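PDB 1A7S: azurocidin from Homo sapiens, which kills many Gram-negative bacteria, attracts monocytes and fibroblasts, and binds heparin as a neutrophil-granule serine protease homolog. Local coordinates for residues A[109-114]-A[184-189]; A[113-118]-A[205-210]; A[121-126]-A[146-151]; A[158-163]-A[200-205]; A[169-174]-A[194-199]. All coordinates share one frame; numbering follows the deposited sequence.

Contact 1: residues A[109-114]-A[184-189]; sequences PLPLQN and LAHGVA. With NAG (2-acetamido-2-deoxy-beta-D-glucopyranose), chain C.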
# COMPACT_ATOMS: atom_id res chain seq x y z
N PRO A 109 -7.51 8.64 -3.88
CA PRO A 109 -7.05 10.02 -3.71
C PRO A 109 -6.12 10.20 -2.54
O PRO A 109 -6.11 9.41 -1.59
CB PRO A 109 -8.38 10.81 -3.45
CG PRO A 109 -9.38 9.82 -3.08
CD PRO A 109 -8.95 8.49 -3.63
N LEU A 110 -5.33 11.26 -2.63
CA LEU A 110 -4.27 11.56 -1.68
C LEU A 110 -4.63 12.75 -0.80
O LEU A 110 -5.32 13.65 -1.23
CB LEU A 110 -2.98 11.92 -2.44
CG LEU A 110 -2.44 10.89 -3.41
CD1 LEU A 110 -1.32 11.48 -4.26
CD2 LEU A 110 -1.85 9.69 -2.61
N PRO A 111 -4.03 12.78 0.40
CA PRO A 111 -4.11 13.98 1.21
C PRO A 111 -3.28 15.09 0.58
O PRO A 111 -2.29 14.86 -0.11
CB PRO A 111 -3.49 13.52 2.53
CG PRO A 111 -2.54 12.42 2.19
CD PRO A 111 -3.12 11.76 0.98
N LEU A 112 -3.65 16.33 0.93
CA LEU A 112 -2.85 17.49 0.59
C LEU A 112 -1.59 17.54 1.46
O LEU A 112 -1.54 16.94 2.56
CB LEU A 112 -3.66 18.80 0.79
CG LEU A 112 -4.84 18.99 -0.13
CD1 LEU A 112 -5.70 20.12 0.34
CD2 LEU A 112 -4.41 19.24 -1.58
N GLN A 113 -0.56 18.19 0.96
CA GLN A 113 0.69 18.33 1.66
C GLN A 113 0.46 18.78 3.08
O GLN A 113 -0.26 19.78 3.34
CB GLN A 113 1.61 19.29 0.91
CG GLN A 113 2.96 19.56 1.53
CD GLN A 113 3.90 18.34 1.44
OE1 GLN A 113 4.02 17.70 0.45
NE2 GLN A 113 4.64 18.12 2.57
N ASN A 114 1.07 18.12 4.03
CA ASN A 114 1.04 18.44 5.43
C ASN A 114 -0.30 18.22 6.12
O ASN A 114 -0.47 18.53 7.28
CB ASN A 114 1.58 19.83 5.77
CG ASN A 114 3.02 20.04 5.45
OD1 ASN A 114 3.79 19.07 5.24
ND2 ASN A 114 3.45 21.29 5.35
N LEU A 184 -8.95 8.89 2.07
CA LEU A 184 -7.67 9.26 1.51
C LEU A 184 -6.55 8.28 1.90
O LEU A 184 -6.58 7.69 2.99
CB LEU A 184 -7.24 10.64 1.98
CG LEU A 184 -8.19 11.80 1.69
CD1 LEU A 184 -7.66 13.09 2.26
CD2 LEU A 184 -8.43 11.93 0.18
N ALA A 185 -5.55 8.20 1.03
CA ALA A 185 -4.33 7.37 1.31
C ALA A 185 -3.39 8.11 2.22
O ALA A 185 -2.48 8.83 1.82
CB ALA A 185 -3.64 7.08 -0.03
N HIS A 186 -3.59 7.97 3.55
CA HIS A 186 -2.74 8.67 4.53
C HIS A 186 -1.50 7.88 4.85
O HIS A 186 -0.58 8.47 5.42
CB HIS A 186 -3.57 8.92 5.81
CG HIS A 186 -4.33 10.19 5.77
ND1 HIS A 186 -3.69 11.39 5.89
CD2 HIS A 186 -5.67 10.43 5.52
CE1 HIS A 186 -4.64 12.35 5.81
NE2 HIS A 186 -5.82 11.77 5.58
N GLY A 187 -1.41 6.60 4.52
CA GLY A 187 -0.27 5.84 4.81
C GLY A 187 0.04 4.79 3.74
O GLY A 187 -0.81 4.40 2.99
N VAL A 188 1.30 4.37 3.75
CA VAL A 188 1.80 3.26 2.96
C VAL A 188 2.44 2.25 3.94
O VAL A 188 3.32 2.64 4.69
CB VAL A 188 2.86 3.71 1.93
CG1 VAL A 188 3.50 2.51 1.26
CG2 VAL A 188 2.20 4.61 0.87
N ALA A 189 1.95 1.01 3.97
CA ALA A 189 2.44 0.07 4.97
C ALA A 189 3.93 -0.14 4.86
O ALA A 189 4.47 -0.43 3.77
CB ALA A 189 1.68 -1.26 4.86
C1 NAG C . 4.79 21.60 5.11
C2 NAG C . 4.90 23.01 4.45
C3 NAG C . 6.42 23.26 4.19
C4 NAG C . 7.14 23.16 5.54
C5 NAG C . 6.91 21.71 6.11
C6 NAG C . 7.60 21.43 7.38
C7 NAG C . 3.20 23.60 2.76
C8 NAG C . 2.79 23.46 1.37
N2 NAG C . 4.32 22.90 3.11
O3 NAG C . 6.56 24.59 3.67
O4 NAG C . 8.54 23.32 5.29
O5 NAG C . 5.46 21.61 6.34
O6 NAG C . 7.18 22.29 8.40
O7 NAG C . 2.70 24.35 3.46
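Ala185 N donates to Pro109 O (2.9 Å, N-H...O angle 166°) where the loop 109-114 passes the start of strand 184-192, and the carbonyl points almost straight at the donor. Ala185 is also the centre of an inverse gamma turn, and just after it His186 and Gly187 form a classic beta bulge opposite Leu179. Leu184 splays its two methyls over the loop: CD2 meets Pro109 CB at 3.8 Å, and CD1 lies against Pro111 CA. The Pro111 ring leans on the strand, its CD 3.1 Å from Ala185 O and its CG over one face of the His186 ring, with Pro111 CB 3.7 Å from His186 CE1. Farther along, the Asn114 ND2 carries a glycan, while Asn114 OD1 accepts a bond from Gln113 NE2. Between the loop and the strand the chemistry is mostly apolar, with a single backbone hydrogen bond between them; Ala185 O is buried without a hydrogen-bond partner, probably at some energetic cost.

Contact 2: residues A[113-118]-A[205-210]; sequences QNATVE and RVALFR. With NAG (2-acetamido-2-deoxy-beta-D-glucopyranose), chain C.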
# COMPACT_ATOMS: atom_id res chain seq x y z
N GLN A 113 -0.56 18.19 0.96
CA GLN A 113 0.69 18.33 1.66
C GLN A 113 0.46 18.78 3.08
O GLN A 113 -0.26 19.78 3.34
CB GLN A 113 1.61 19.29 0.91
CG GLN A 113 2.96 19.56 1.53
CD GLN A 113 3.90 18.34 1.44
OE1 GLN A 113 4.02 17.70 0.45
NE2 GLN A 113 4.64 18.12 2.57
N ASN A 114 1.07 18.12 4.03
CA ASN A 114 1.04 18.44 5.43
C ASN A 114 -0.30 18.22 6.12
O ASN A 114 -0.47 18.53 7.28
CB ASN A 114 1.58 19.83 5.77
CG ASN A 114 3.02 20.04 5.45
OD1 ASN A 114 3.79 19.07 5.24
ND2 ASN A 114 3.45 21.29 5.35
N ALA A 115 -1.24 17.57 5.46
CA ALA A 115 -2.51 17.22 6.11
C ALA A 115 -2.17 16.23 7.28
O ALA A 115 -1.20 15.52 7.21
CB ALA A 115 -3.47 16.53 5.17
N THR A 116 -3.00 16.31 8.29
CA THR A 116 -2.88 15.52 9.48
C THR A 116 -4.07 14.61 9.68
O THR A 116 -5.16 14.87 9.23
CB THR A 116 -2.78 16.41 10.79
OG1 THR A 116 -3.86 17.31 10.83
CG2 THR A 116 -1.52 17.29 10.60
N VAL A 117 -3.81 13.58 10.43
CA VAL A 117 -4.80 12.62 10.88
C VAL A 117 -4.58 12.41 12.37
O VAL A 117 -3.51 11.96 12.81
CB VAL A 117 -4.69 11.33 10.09
CG1 VAL A 117 -3.30 10.73 10.09
CG2 VAL A 117 -5.78 10.39 10.34
N GLU A 118 -5.52 12.87 13.19
CA GLU A 118 -5.35 12.82 14.62
C GLU A 118 -5.50 11.45 15.23
O GLU A 118 -6.19 10.57 14.72
CB GLU A 118 -6.20 13.86 15.32
CG GLU A 118 -7.54 13.49 15.80
CD GLU A 118 -8.43 14.62 16.26
OE1 GLU A 118 -7.95 15.74 16.45
OE2 GLU A 118 -9.66 14.37 16.53
N ARG A 205 4.04 8.32 6.23
CA ARG A 205 3.09 9.41 6.29
C ARG A 205 3.00 10.10 4.93
O ARG A 205 3.79 10.98 4.61
CB ARG A 205 3.48 10.38 7.39
CG ARG A 205 2.42 11.48 7.62
CD ARG A 205 2.83 12.45 8.78
NE ARG A 205 2.65 11.74 10.07
CZ ARG A 205 1.57 11.79 10.84
NH1 ARG A 205 0.43 12.35 10.36
NH2 ARG A 205 1.56 11.26 12.02
N VAL A 206 2.04 9.71 4.14
CA VAL A 206 1.88 10.14 2.76
C VAL A 206 1.83 11.64 2.63
O VAL A 206 2.40 12.23 1.69
CB VAL A 206 0.70 9.47 2.08
CG1 VAL A 206 0.44 10.02 0.67
CG2 VAL A 206 0.90 7.97 1.96
N ALA A 207 1.13 12.30 3.53
CA ALA A 207 0.95 13.74 3.42
C ALA A 207 2.26 14.53 3.45
O ALA A 207 2.31 15.67 2.98
CB ALA A 207 0.01 14.26 4.48
N LEU A 208 3.31 13.94 3.99
CA LEU A 208 4.62 14.64 3.98
C LEU A 208 5.19 14.73 2.59
O LEU A 208 6.12 15.51 2.36
CB LEU A 208 5.60 13.90 4.87
CG LEU A 208 5.34 13.88 6.36
CD1 LEU A 208 6.40 13.04 7.06
CD2 LEU A 208 5.28 15.32 6.86
N PHE A 209 4.75 13.83 1.71
CA PHE A 209 5.37 13.63 0.37
C PHE A 209 4.46 14.08 -0.76
O PHE A 209 4.78 13.82 -1.92
CB PHE A 209 5.65 12.12 0.19
CG PHE A 209 6.65 11.59 1.18
CD1 PHE A 209 7.98 11.61 0.83
CD2 PHE A 209 6.26 11.06 2.37
CE1 PHE A 209 8.91 11.27 1.80
CE2 PHE A 209 7.16 10.66 3.31
CZ PHE A 209 8.50 10.78 3.03
N ARG A 210 3.35 14.77 -0.49
CA ARG A 210 2.42 15.09 -1.59
C ARG A 210 3.04 15.93 -2.68
O ARG A 210 2.83 15.66 -3.86
CB ARG A 210 1.16 15.73 -1.06
CG ARG A 210 0.18 16.19 -2.09
CD ARG A 210 -0.38 15.05 -2.97
NE ARG A 210 -1.22 15.57 -4.03
CZ ARG A 210 -2.51 15.87 -3.89
NH1 ARG A 210 -3.13 15.73 -2.78
NH2 ARG A 210 -3.19 16.36 -4.96
C1 NAG C . 4.79 21.60 5.11
C2 NAG C . 4.90 23.01 4.45
C3 NAG C . 6.42 23.26 4.19
C4 NAG C . 7.14 23.16 5.54
C5 NAG C . 6.91 21.71 6.11
C6 NAG C . 7.60 21.43 7.38
C7 NAG C . 3.20 23.60 2.76
C8 NAG C . 2.79 23.46 1.37
N2 NAG C . 4.32 22.90 3.11
O3 NAG C . 6.56 24.59 3.67
O4 NAG C . 8.54 23.32 5.29
O5 NAG C . 5.46 21.61 6.34
O6 NAG C . 7.18 22.29 8.40
O7 NAG C . 2.70 24.35 3.46
O HOH W 1 -0.59 13.06 7.87
O HOH W 2 -1.12 14.16 12.29
O HOH W 3 -0.97 10.67 13.05
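Gln113 and Asn114 press onto the turn 206-208, and this end of the contact is tight. Ala207 O accepts from Asn114 N at 2.9 Å and also receives the CA-H of Gln113, while Ala207 CB abuts Ala115 O at 3.2 Å. The Gln113 side chain leaves with CG anti to the backbone N (chi1 179°) and bends at chi2, which brings CD back over the turn. Its NE2 reaches Leu208 O at 3.0 Å; the acceptor lies close to the plane of the Gln113 amide, yet the donor stands well above the Leu208 carbonyl plane. The amide oxygen, Gln113 OE1, takes the N-H of Asp211 in the first turn of helix 210-218. The linker 113-118, which runs between the two beta-barrels of the chymotrypsin-like fold, is thereby pinned to the 3-10 turn that leads from strand 201-205 into the C-terminal helix. Toward Val117 the fit loosens and water takes over. Val117 CG1 approaches the Arg205 guanidinium obliquely, no closer than 4.1 Å from NH1. One water, in the guanidinium plane, joins Arg205 NH1 to Ala115 O, which it holds at 2.6 Å. A second links Arg205 NH2 to Val117 O, 2.9 Å away from that water, and a third bridges NH1 and the same carbonyl more weakly. The NE of Arg205 turns elsewhere, to Asn158 O.

Contact 3: residues A[121-126]-A[146-151]; sequences TRCQVA and VTVTPE. With NAG (2-acetamido-2-deoxy-beta-D-glucopyranose), chain B; EOH (ethanol), chain G.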
# COMPACT_ATOMS: atom_id res chain seq x y z
N THR A 121 -8.34 8.56 15.02
CA THR A 121 -9.06 8.46 13.69
C THR A 121 -9.10 6.98 13.30
O THR A 121 -8.14 6.26 13.39
CB THR A 121 -8.23 9.24 12.65
OG1 THR A 121 -8.19 10.60 13.04
CG2 THR A 121 -8.92 9.20 11.25
N ARG A 122 -10.29 6.58 12.89
CA ARG A 122 -10.54 5.24 12.38
C ARG A 122 -10.17 5.17 10.89
O ARG A 122 -10.49 6.06 10.09
CB ARG A 122 -12.03 4.92 12.59
CG ARG A 122 -12.20 4.76 14.16
CD ARG A 122 -13.65 4.47 14.50
NE ARG A 122 -14.14 3.25 13.95
CZ ARG A 122 -14.60 2.20 14.59
NH1 ARG A 122 -15.17 2.32 15.81
NH2 ARG A 122 -14.57 1.00 14.02
N CYS A 123 -9.47 4.14 10.54
CA CYS A 123 -8.99 3.86 9.20
C CYS A 123 -9.22 2.35 8.91
O CYS A 123 -9.66 1.59 9.76
CB CYS A 123 -7.48 4.16 9.15
SG CYS A 123 -6.97 5.78 9.70
N GLN A 124 -8.88 1.97 7.69
CA GLN A 124 -8.82 0.57 7.30
C GLN A 124 -7.52 0.32 6.52
O GLN A 124 -6.99 1.21 5.91
CB GLN A 124 -10.00 0.14 6.41
CG GLN A 124 -11.33 0.18 7.12
CD GLN A 124 -12.49 -0.36 6.38
OE1 GLN A 124 -13.41 -1.01 7.02
NE2 GLN A 124 -12.58 -0.24 5.13
N VAL A 125 -7.10 -0.94 6.60
CA VAL A 125 -6.01 -1.44 5.79
C VAL A 125 -6.42 -2.76 5.19
O VAL A 125 -7.03 -3.60 5.96
CB VAL A 125 -4.68 -1.47 6.55
CG1 VAL A 125 -4.67 -2.25 7.79
CG2 VAL A 125 -3.56 -1.78 5.60
N ALA A 126 -6.18 -3.03 3.97
CA ALA A 126 -6.53 -4.22 3.24
C ALA A 126 -5.30 -4.75 2.51
O ALA A 126 -4.43 -4.02 2.07
CB ALA A 126 -7.66 -3.95 2.28
N VAL A 146 -8.53 -0.15 11.84
CA VAL A 146 -7.42 0.24 12.68
C VAL A 146 -7.65 1.67 13.17
O VAL A 146 -8.42 2.42 12.52
CB VAL A 146 -6.04 0.05 12.04
CG1 VAL A 146 -5.85 -1.39 11.50
CG2 VAL A 146 -5.81 1.04 10.90
N THR A 147 -6.94 2.04 14.21
CA THR A 147 -7.09 3.39 14.79
C THR A 147 -5.74 4.04 14.91
O THR A 147 -4.78 3.42 15.37
CB THR A 147 -7.77 3.28 16.19
OG1 THR A 147 -9.05 2.66 15.98
CG2 THR A 147 -7.98 4.65 16.77
N VAL A 148 -5.62 5.29 14.53
CA VAL A 148 -4.32 6.03 14.63
C VAL A 148 -3.95 6.20 16.07
O VAL A 148 -4.75 6.60 16.89
CB VAL A 148 -4.47 7.39 13.92
CG1 VAL A 148 -3.21 8.24 14.13
CG2 VAL A 148 -4.75 7.16 12.43
N THR A 149 -2.68 5.86 16.38
CA THR A 149 -2.13 5.96 17.72
C THR A 149 -1.78 7.38 18.11
O THR A 149 -1.63 8.24 17.28
CB THR A 149 -0.83 5.13 17.88
OG1 THR A 149 0.21 5.80 17.16
CG2 THR A 149 -0.93 3.73 17.39
N PRO A 150 -1.57 7.57 19.41
CA PRO A 150 -0.96 8.81 19.90
C PRO A 150 0.44 8.97 19.31
O PRO A 150 1.08 8.00 18.95
CB PRO A 150 -0.89 8.65 21.39
CG PRO A 150 -1.93 7.62 21.72
CD PRO A 150 -1.91 6.68 20.56
N GLU A 151 0.81 10.21 19.06
CA GLU A 151 2.03 10.56 18.40
C GLU A 151 3.21 10.01 19.17
O GLU A 151 4.21 9.57 18.67
CB GLU A 151 2.12 12.06 18.14
CG GLU A 151 2.42 12.94 19.29
CD GLU A 151 2.02 14.40 19.15
OE1 GLU A 151 0.95 14.67 18.59
OE2 GLU A 151 2.76 15.30 19.64
C1 NAG B . -15.29 -1.80 11.14
C2 NAG B . -15.89 -3.24 11.29
C3 NAG B . -17.37 -3.17 10.94
C4 NAG B . -18.01 -2.18 12.01
C5 NAG B . -17.38 -0.81 11.65
C6 NAG B . -17.71 0.27 12.65
C7 NAG B . -14.31 -5.03 10.60
C8 NAG B . -13.61 -5.75 9.49
N2 NAG B . -15.25 -4.12 10.26
O3 NAG B . -17.96 -4.41 11.19
O4 NAG B . -19.42 -2.16 11.61
O5 NAG B . -15.99 -0.91 12.04
O6 NAG B . -17.88 -0.29 13.92
O7 NAG B . -14.03 -5.20 11.74
C1 EOH G . -6.99 -0.19 1.78
C2 EOH G . -7.97 0.04 2.87
O EOH G . -5.75 -0.91 2.10
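Arg122 runs beside Thr147 on one face of the sheet, and its flat guanidinium is met obliquely by the glycan at Asn145: sugar atom O5 of the chain B NAG lies 3.1 Å from Arg122 NH2. The same sugar is hydrogen-bonded to Arg5. The side chain starts with CG anti to the carbonyl carbon and bends at chi3 (62°), which turns NE out of the line of the preceding carbons. The peptide planes differ in how they are approached. Val148 N comes to Thr121 O (2.9 Å) within the carbonyl plane, whereas Val146 N stands 44° above the plane of the Cys123 carbonyl it bonds to. Cys123 N completes the set on Val146 O at 2.8 Å. Strands 122-127 and 142-148 are thus antiparallel neighbours in the second, C-terminal barrel of the chymotrypsin-like fold, with Cys123 and Val146 as a hydrogen-bonded pair and Arg122 and Thr147 as a non-hydrogen-bonded one. On the other face Cys123 CB touches Val146 CG2 at 3.9 Å; Val125 CG1 also meets Val146 CG1. Cys123 SG lies 3.8 Å from Val148 CG2 and is bonded to Cys181 SG, so the disulfide reaches from this pair toward strand 178-181. Leu179 of that strand packs on both Cys123 and Val146. Beyond the pairing, Ala126 N donates to the oxygen of an ethanol probably from the crystallisation liquor.

Contact 4: residues A[158-163]-A[200-205]; sequences NVCTGV and PDFFTR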
# COMPACT_ATOMS: atom_id res chain seq x y z
N ASN A 158 6.06 8.77 10.11
CA ASN A 158 5.07 7.74 10.00
C ASN A 158 3.72 8.16 10.54
O ASN A 158 3.62 9.10 11.34
CB ASN A 158 5.52 6.47 10.76
CG ASN A 158 6.74 5.84 10.08
OD1 ASN A 158 6.58 5.06 9.06
ND2 ASN A 158 7.87 6.07 10.55
N VAL A 159 2.70 7.43 10.15
CA VAL A 159 1.40 7.39 10.79
C VAL A 159 1.28 5.94 11.34
O VAL A 159 1.59 5.00 10.63
CB VAL A 159 0.23 7.60 9.78
CG1 VAL A 159 -1.11 7.42 10.51
CG2 VAL A 159 0.30 8.97 9.18
N CYS A 160 1.01 5.83 12.63
CA CYS A 160 0.97 4.54 13.30
C CYS A 160 -0.45 4.21 13.71
O CYS A 160 -1.24 5.08 14.03
CB CYS A 160 1.85 4.53 14.53
SG CYS A 160 3.57 4.77 14.18
N THR A 161 -0.74 2.87 13.67
CA THR A 161 -2.06 2.41 14.00
C THR A 161 -2.03 1.21 14.89
O THR A 161 -1.02 0.51 15.01
CB THR A 161 -2.88 2.05 12.73
OG1 THR A 161 -2.26 0.92 12.08
CG2 THR A 161 -2.91 3.17 11.75
N GLY A 162 -3.16 1.00 15.56
CA GLY A 162 -3.34 -0.17 16.39
C GLY A 162 -4.79 -0.63 16.31
O GLY A 162 -5.67 0.04 15.72
N VAL A 163 -5.06 -1.74 16.95
CA VAL A 163 -6.37 -2.33 17.05
C VAL A 163 -6.68 -2.63 18.53
O VAL A 163 -5.80 -2.61 19.38
CB VAL A 163 -6.49 -3.64 16.24
CG1 VAL A 163 -6.23 -3.34 14.76
CG2 VAL A 163 -5.47 -4.67 16.74
N PRO A 200 2.44 -1.08 17.46
CA PRO A 200 1.67 -0.48 16.39
C PRO A 200 2.20 -0.91 14.99
O PRO A 200 3.29 -1.39 14.87
CB PRO A 200 1.94 1.01 16.59
CG PRO A 200 3.19 1.10 17.30
CD PRO A 200 3.37 -0.16 18.09
N ASP A 201 1.39 -0.66 14.00
CA ASP A 201 1.83 -0.76 12.59
C ASP A 201 2.35 0.63 12.21
O ASP A 201 1.73 1.64 12.55
CB ASP A 201 0.65 -1.14 11.70
CG ASP A 201 0.32 -2.63 11.80
OD1 ASP A 201 1.21 -3.38 12.26
OD2 ASP A 201 -0.76 -2.98 11.28
N PHE A 202 3.45 0.63 11.45
CA PHE A 202 4.02 1.86 10.97
C PHE A 202 3.78 1.99 9.46
O PHE A 202 4.23 1.14 8.68
CB PHE A 202 5.55 1.88 11.23
CG PHE A 202 5.89 2.05 12.67
CD1 PHE A 202 5.70 1.01 13.56
CD2 PHE A 202 6.37 3.24 13.16
CE1 PHE A 202 6.07 1.10 14.87
CE2 PHE A 202 6.76 3.37 14.47
CZ PHE A 202 6.59 2.34 15.34
N PHE A 203 3.15 3.12 9.09
CA PHE A 203 2.89 3.46 7.71
C PHE A 203 3.64 4.74 7.38
O PHE A 203 3.72 5.66 8.19
CB PHE A 203 1.36 3.75 7.52
CG PHE A 203 0.50 2.54 7.73
CD1 PHE A 203 0.05 2.17 8.94
CD2 PHE A 203 0.09 1.81 6.63
CE1 PHE A 203 -0.74 1.08 9.16
CE2 PHE A 203 -0.74 0.71 6.79
CZ PHE A 203 -1.11 0.31 8.06
N THR A 204 4.21 4.82 6.20
CA THR A 204 4.82 6.09 5.74
C THR A 204 3.76 7.14 5.70
O THR A 204 2.65 6.89 5.20
CB THR A 204 5.40 5.84 4.34
OG1 THR A 204 6.23 4.71 4.47
CG2 THR A 204 6.15 7.10 3.83
N ARG A 205 4.04 8.32 6.23
CA ARG A 205 3.09 9.41 6.29
C ARG A 205 3.00 10.10 4.93
O ARG A 205 3.79 10.98 4.61
CB ARG A 205 3.48 10.38 7.39
CG ARG A 205 2.42 11.48 7.62
CD ARG A 205 2.83 12.45 8.78
NE ARG A 205 2.65 11.74 10.07
CZ ARG A 205 1.57 11.79 10.84
NH1 ARG A 205 0.43 12.35 10.36
NH2 ARG A 205 1.56 11.26 12.02
O HOH W 4 -2.70 -1.66 13.00
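Arg205 starts against Val159: Arg205 CB lies 3.9 Å from Val159 CG2, and Arg205 CG 3.6 Å from the same methyl carbon. A bend at chi3 (-74°) swings NE back toward strand 158-162, where it donates to Asn158 O at 3.1 Å from well above that carbonyl plane. At CZ the same methyl sits over the centre of the guanidinium face, 3.5 Å from the plane. NH1 stays 3.6 Å from Val159 CG2, while NH2 adds a weak second bond to Asn158 O. Strands 158-162 and 201-205 are antiparallel neighbours in the C-terminal barrel: Val159 with Phe203 and Thr161 with Asp201 are hydrogen-bonded pairs, Cys160 with Phe202 a non-hydrogen-bonded one. Cys160 SG, bonded to Cys154, lies over one face of the Phe202 ring, 3.7 Å from its centroid and displaced toward the rim. On the other face, Thr161 OG1 meets the edge of the Phe203 ring at CE1 (3.3 Å). A water joins Thr161 OG1 to Asp201 OD2, weakly there, and OD2 also takes the N-H of Ile170.

Contact 5: residues A[169-174]-A[194-199]; sequences GICNGD and GPCGRG. With EOH (ethanol), chain L.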
# COMPACT_ATOMS: atom_id res chain seq x y z
N GLY A 169 -3.75 -6.19 12.08
CA GLY A 169 -2.93 -5.27 11.33
C GLY A 169 -2.20 -5.97 10.20
O GLY A 169 -2.63 -7.02 9.69
N ILE A 170 -1.12 -5.40 9.74
CA ILE A 170 -0.39 -5.86 8.57
C ILE A 170 0.48 -7.03 8.84
O ILE A 170 0.90 -7.30 9.99
CB ILE A 170 0.42 -4.69 7.95
CG1 ILE A 170 1.55 -4.23 8.84
CG2 ILE A 170 -0.51 -3.53 7.56
CD1 ILE A 170 2.40 -3.06 8.32
N CYS A 171 0.84 -7.77 7.83
CA CYS A 171 1.77 -8.86 7.95
C CYS A 171 2.55 -9.07 6.68
O CYS A 171 2.51 -8.22 5.75
CB CYS A 171 1.11 -10.09 8.54
SG CYS A 171 2.16 -11.30 9.37
N ASN A 172 3.27 -10.14 6.50
CA ASN A 172 4.05 -10.40 5.31
C ASN A 172 3.16 -10.34 4.09
O ASN A 172 2.11 -10.93 4.04
CB ASN A 172 4.67 -11.81 5.41
CG ASN A 172 5.32 -12.21 6.67
OD1 ASN A 172 5.36 -13.35 7.03
ND2 ASN A 172 5.92 -11.27 7.41
N GLY A 173 3.59 -9.57 3.05
CA GLY A 173 2.81 -9.44 1.83
C GLY A 173 1.96 -8.20 1.80
O GLY A 173 1.36 -7.84 0.76
N ASP A 174 1.78 -7.55 2.94
CA ASP A 174 1.04 -6.28 3.01
C ASP A 174 1.92 -5.07 2.83
O ASP A 174 1.38 -3.94 2.81
CB ASP A 174 0.25 -6.19 4.29
CG ASP A 174 -0.83 -7.25 4.40
OD1 ASP A 174 -1.53 -7.51 3.39
OD2 ASP A 174 -0.95 -7.83 5.54
N GLY A 194 7.79 -7.05 16.29
CA GLY A 194 7.24 -8.14 17.04
C GLY A 194 6.28 -8.90 16.10
O GLY A 194 6.25 -8.70 14.91
N PRO A 195 5.46 -9.70 16.76
CA PRO A 195 4.49 -10.49 16.01
C PRO A 195 3.59 -9.55 15.23
O PRO A 195 3.20 -8.49 15.71
CB PRO A 195 3.67 -11.16 17.15
CG PRO A 195 4.69 -11.27 18.26
CD PRO A 195 5.42 -9.93 18.20
N CYS A 196 3.22 -10.00 14.03
CA CYS A 196 2.22 -9.24 13.31
C CYS A 196 0.97 -8.99 14.17
O CYS A 196 0.36 -9.86 14.76
CB CYS A 196 1.78 -10.09 12.08
SG CYS A 196 3.08 -10.19 10.83
N GLY A 197 0.53 -7.73 14.14
CA GLY A 197 -0.69 -7.40 14.80
C GLY A 197 -0.58 -6.98 16.25
O GLY A 197 -1.56 -6.52 16.79
N ARG A 198 0.60 -7.13 16.86
CA ARG A 198 0.75 -6.74 18.27
C ARG A 198 0.66 -5.23 18.45
O ARG A 198 -0.02 -4.77 19.36
CB ARG A 198 2.00 -7.34 18.83
CG ARG A 198 2.28 -6.96 20.30
CD ARG A 198 3.59 -7.59 20.75
NE ARG A 198 4.03 -7.32 22.07
CZ ARG A 198 4.83 -6.39 22.54
NH1 ARG A 198 5.30 -5.44 21.70
NH2 ARG A 198 5.12 -6.38 23.84
N GLY A 199 1.27 -4.51 17.56
CA GLY A 199 1.11 -3.06 17.40
C GLY A 199 2.28 -2.28 17.94
O GLY A 199 2.99 -2.69 18.87
C1 EOH L . 4.98 -7.43 8.15
C2 EOH L . 4.50 -6.59 9.26
O EOH L . 5.40 -8.77 8.59
O HOH W 5 1.63 -5.99 12.12
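A disulfide, Cys171 SG to Cys196 SG at 2.1 Å, ties together two irregular loops of the C-terminal barrel; it is the counterpart of the bridge that in trypsin-like proteases borders the primary specificity pocket. Cys171 presents its sulfur anti to the backbone N (chi1 -156°), Cys196 beside its own N, and Cys196 CB lies 3.6 Å from Ile170 O. The loops have no direct hydrogen bond between them; a water takes that role, giving to Ile170 O at 2.6 Å and accepting from Gly197 N at 2.9 Å. Each loop is folded by a type II beta turn, Cys171 to Asp174 and Pro195 to Arg198, with Gly173 and Gly197 at the positive-phi positions. Asp174 OD2 accepts from Cys171 N (2.9 Å) through its anti lone pair and also from Ile1 N, the amino terminus, as in activated proteases of this family. An ethanol lies beside the disulfide, its oxygen 3.5 Å from Cys196 SG, and is weakly bonded by Asn172 ND2, while Asn172 OD1 accepts from Gly134 N. Loop 169-174 leads from strand 158-162 toward strand 178-181, and loop 194-199 joins strands 184-192 and 201-205; Ile170 N reaches Asp201 OD2 at the start of the last of these.

How the contacts relate
Contacts 1 and 2 form one patch, centres 6 Å apart, sharing Gln113 and Asn114: the inter-barrel linker meets first strand 184-192, then the turn before helix 210-218. Contacts 3 and 4 lie 7 Å apart in a single sheet, where strands 142-148 and 158-162 are neighbours. Contact 4 also touches contact 1 through adjacent strands 184-192 and 201-205, and shares Arg205 with contact 2. Contact 5 sits at the far end, about 23 Å from contact 2 between centres, but joins contact 4 through Asp201 and Ile170. Contact 3 closes before contacts 4 and 5 open, and contact 2 spans all three. Together they join the linker, the C-terminal barrel and the loops beside the disulfide.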